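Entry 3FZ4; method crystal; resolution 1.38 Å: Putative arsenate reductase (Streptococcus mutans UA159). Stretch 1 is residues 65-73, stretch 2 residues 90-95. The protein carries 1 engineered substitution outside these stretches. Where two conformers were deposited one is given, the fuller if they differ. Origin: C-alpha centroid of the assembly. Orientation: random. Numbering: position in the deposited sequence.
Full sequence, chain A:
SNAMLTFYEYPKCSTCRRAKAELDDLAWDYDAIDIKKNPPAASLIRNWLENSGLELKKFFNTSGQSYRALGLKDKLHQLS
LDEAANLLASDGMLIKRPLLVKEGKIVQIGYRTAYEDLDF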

# COMPACT_ATOMS: atom_id res chain seq x y z
N GLN A 65 11.20 3.65 -9.36
CA GLN A 65 12.47 3.14 -9.85
C GLN A 65 12.65 1.64 -9.65
O GLN A 65 13.14 0.95 -10.55
CB GLN A 65 13.61 3.91 -9.18
CG GLN A 65 14.16 5.06 -10.00
CD GLN A 65 13.52 6.41 -9.71
OE1 GLN A 65 12.69 6.89 -10.49
NE2 GLN A 65 13.94 7.05 -8.60
N SER A 66 12.28 1.13 -8.48
CA SER A 66 12.49 -0.30 -8.16
C SER A 66 11.76 -1.17 -9.17
O SER A 66 12.28 -2.15 -9.69
CB SER A 66 11.98 -0.67 -6.76
OG SER A 66 12.59 0.08 -5.74
N TYR A 67 10.53 -0.79 -9.47
CA TYR A 67 9.69 -1.55 -10.37
C TYR A 67 10.28 -1.56 -11.78
O TYR A 67 10.23 -2.59 -12.44
CB TYR A 67 8.30 -0.92 -10.39
CG TYR A 67 7.27 -1.63 -11.21
CD1 TYR A 67 6.46 -2.60 -10.64
CD2 TYR A 67 7.06 -1.30 -12.55
CE1 TYR A 67 5.48 -3.24 -11.38
CE2 TYR A 67 6.09 -1.95 -13.30
CZ TYR A 67 5.30 -2.92 -12.70
OH TYR A 67 4.31 -3.57 -13.40
N ARG A 68 10.78 -0.40 -12.24
CA ARG A 68 11.34 -0.22 -13.59
C ARG A 68 12.65 -0.94 -13.70
O ARG A 68 12.90 -1.64 -14.69
CB ARG A 68 11.56 1.27 -13.88
CG ARG A 68 10.30 2.10 -14.04
CD ARG A 68 9.58 1.76 -15.35
NE ARG A 68 10.39 2.11 -16.52
CZ ARG A 68 10.15 1.74 -17.78
NH1 ARG A 68 9.10 0.97 -18.07
NH2 ARG A 68 10.96 2.13 -18.75
N ALA A 69 13.50 -0.77 -12.70
CA ALA A 69 14.85 -1.32 -12.72
C ALA A 69 14.80 -2.84 -12.73
O ALA A 69 15.67 -3.48 -13.32
CB ALA A 69 15.63 -0.82 -11.53
N LEU A 70 13.75 -3.41 -12.13
CA LEU A 70 13.56 -4.85 -12.08
C LEU A 70 12.76 -5.45 -13.24
O LEU A 70 12.60 -6.66 -13.32
CB LEU A 70 12.86 -5.23 -10.78
CG LEU A 70 13.62 -5.04 -9.47
CD1 LEU A 70 12.76 -5.54 -8.31
CD2 LEU A 70 14.97 -5.74 -9.52
N GLY A 71 12.21 -4.61 -14.11
CA GLY A 71 11.43 -5.09 -15.25
C GLY A 71 10.21 -5.90 -14.86
O GLY A 71 9.81 -6.84 -15.55
N LEU A 72 9.59 -5.52 -13.74
CA LEU A 72 8.38 -6.20 -13.30
C LEU A 72 7.24 -6.17 -14.31
O LEU A 72 6.35 -7.00 -14.26
CB LEU A 72 7.95 -5.66 -11.94
CG LEU A 72 8.96 -6.04 -10.85
CD1 LEU A 72 8.48 -5.50 -9.52
CD2 LEU A 72 9.14 -7.55 -10.76
N LYS A 73 7.26 -5.20 -15.22
CA LYS A 73 6.30 -5.16 -16.32
C LYS A 73 6.23 -6.54 -17.01
O LYS A 73 5.13 -7.05 -17.23
CB LYS A 73 6.70 -4.08 -17.32
CG LYS A 73 5.83 -4.01 -18.54
CD LYS A 73 4.81 -2.90 -18.45
CE LYS A 73 4.53 -2.40 -19.84
NZ LYS A 73 5.73 -2.61 -20.70
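Stretch 2 90-95: SDGMLI

What shape does stretch 2 take where it meets the helix of stretch 1? It is a compact turn rather than an extended strand. Asp91 has an open backbone (phi/psi -156/103), and Gly92, Met93 and Leu94 then wind into a short 3-10 segment, with Leu94 N bonded to Asp91 O at 2.9 Å and Ile95 N to Gly92 O at 3.2 Å. The side chain of Asp91 steadies its own turn, its OD1 accepting from Met93 N at 2.9 Å. The chain swings out at Gly92 and then closes on the helix: Ser66 CA is 8.3 Å from Asp91 CA, 9.5 Å from Gly92 CA and 5.8 Å from Leu94 CA, the nearest CA pair across the stretches. The contact is built round Ser66 and Leu94.

Why does Leu94 cover more surface than any other residue here? Its CA-to-CB bond points sideways, but with chi1 near m and chi2 near t the end of the side chain comes nearer to stretch 1. There CD2 of the Leu94 conformer given lies 3.2 Å from Ser66 CB, a short approach for two carbons, and it also lies 3.5 Å from Tyr67 N and 4.3 Å from Tyr67 CB. Beyond the end of the first helix the chain turns through Gly71, whose positive phi belongs to a Schellman motif, with Gly71 N bonded to Arg68 O at 3.1 Å and Leu72 N to Tyr67 O at 3.3 Å. Two leucines from this region add apolar contacts: Leu72 CD1 is 4.0 Å from Leu94 CD2, and Leu70 CD1 is 4.2 Å from Leu94 CD1.

What does Ser66 add to this apolar packing? Its CA-to-CB bond points toward stretch 2. With chi1 in m, Ser66 OG donates a hydrogen bond to Asp91 OD2 at 3.0 Å and lies 3.5 Å from Met93 CB, while CB lies against Leu94. The two carboxylate oxygens of Asp91 thus have separate partners, OD2 reaching across to the helix and OD1 holding the turn. Met93, a selenomethionine, sets its CB toward stretch 1, but the end of its side chain leads away.

Is there a polar link besides the serine-aspartate bond? One water joins the two backbones, its oxygen accepting from Tyr67 N at 3.0 Å and donating to Met93 O at 3.1 Å. The water supplies the Tyr67 amide with an acceptor near a Leu94 methyl.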

# COMPACT_ATOMS: atom_id res chain seq x y z
N SER A 90 9.95 -7.25 0.62
CA SER A 90 11.42 -7.10 0.60
C SER A 90 11.87 -5.68 0.33
O SER A 90 13.02 -5.34 0.56
CB SER A 90 12.05 -8.03 -0.46
OG SER A 90 11.88 -7.52 -1.77
N ASP A 91 10.98 -4.84 -0.22
CA ASP A 91 11.36 -3.47 -0.59
C ASP A 91 10.12 -2.62 -0.60
O ASP A 91 9.32 -2.69 -1.55
CB ASP A 91 12.05 -3.43 -1.96
CG ASP A 91 12.42 -2.02 -2.40
OD1 ASP A 91 12.28 -1.04 -1.63
OD2 ASP A 91 12.90 -1.91 -3.56
N GLY A 92 9.94 -1.81 0.44
CA GLY A 92 8.79 -0.94 0.52
C GLY A 92 8.63 -0.00 -0.66
O GLY A 92 7.52 0.47 -0.89
N MSE A 93 9.72 0.31 -1.38
CA MSE A 93 9.65 1.20 -2.53
C MSE A 93 8.93 0.55 -3.70
O MSE A 93 8.56 1.24 -4.65
CB MSE A 93 11.05 1.61 -3.00
CG MSE A 93 11.80 2.55 -2.05
SE MSE A 93 10.88 4.22 -1.56
CE MSE A 93 9.69 3.53 -0.18
N LEU A 94 8.74 -0.77 -3.64
CA LEU A 94 7.99 -1.52 -4.66
C LEU A 94 6.49 -1.46 -4.46
O LEU A 94 5.75 -1.77 -5.38
CB LEU A 94 8.40 -3.00 -4.66
CG LEU A 94 9.75 -3.28 -5.31
CD1 LEU A 94 10.18 -4.75 -5.12
CD2 LEU A 94 9.67 -2.88 -6.79
N ILE A 95 6.06 -1.06 -3.27
CA ILE A 95 4.66 -1.14 -2.90
C ILE A 95 3.94 0.19 -3.26
O ILE A 95 4.49 1.27 -3.06
CB ILE A 95 4.47 -1.43 -1.36
CG1 ILE A 95 5.32 -2.61 -0.93
CG2 ILE A 95 3.00 -1.58 -1.02
CD1 ILE A 95 5.28 -2.88 0.54
O HOH W 1 8.82 0.88 -7.69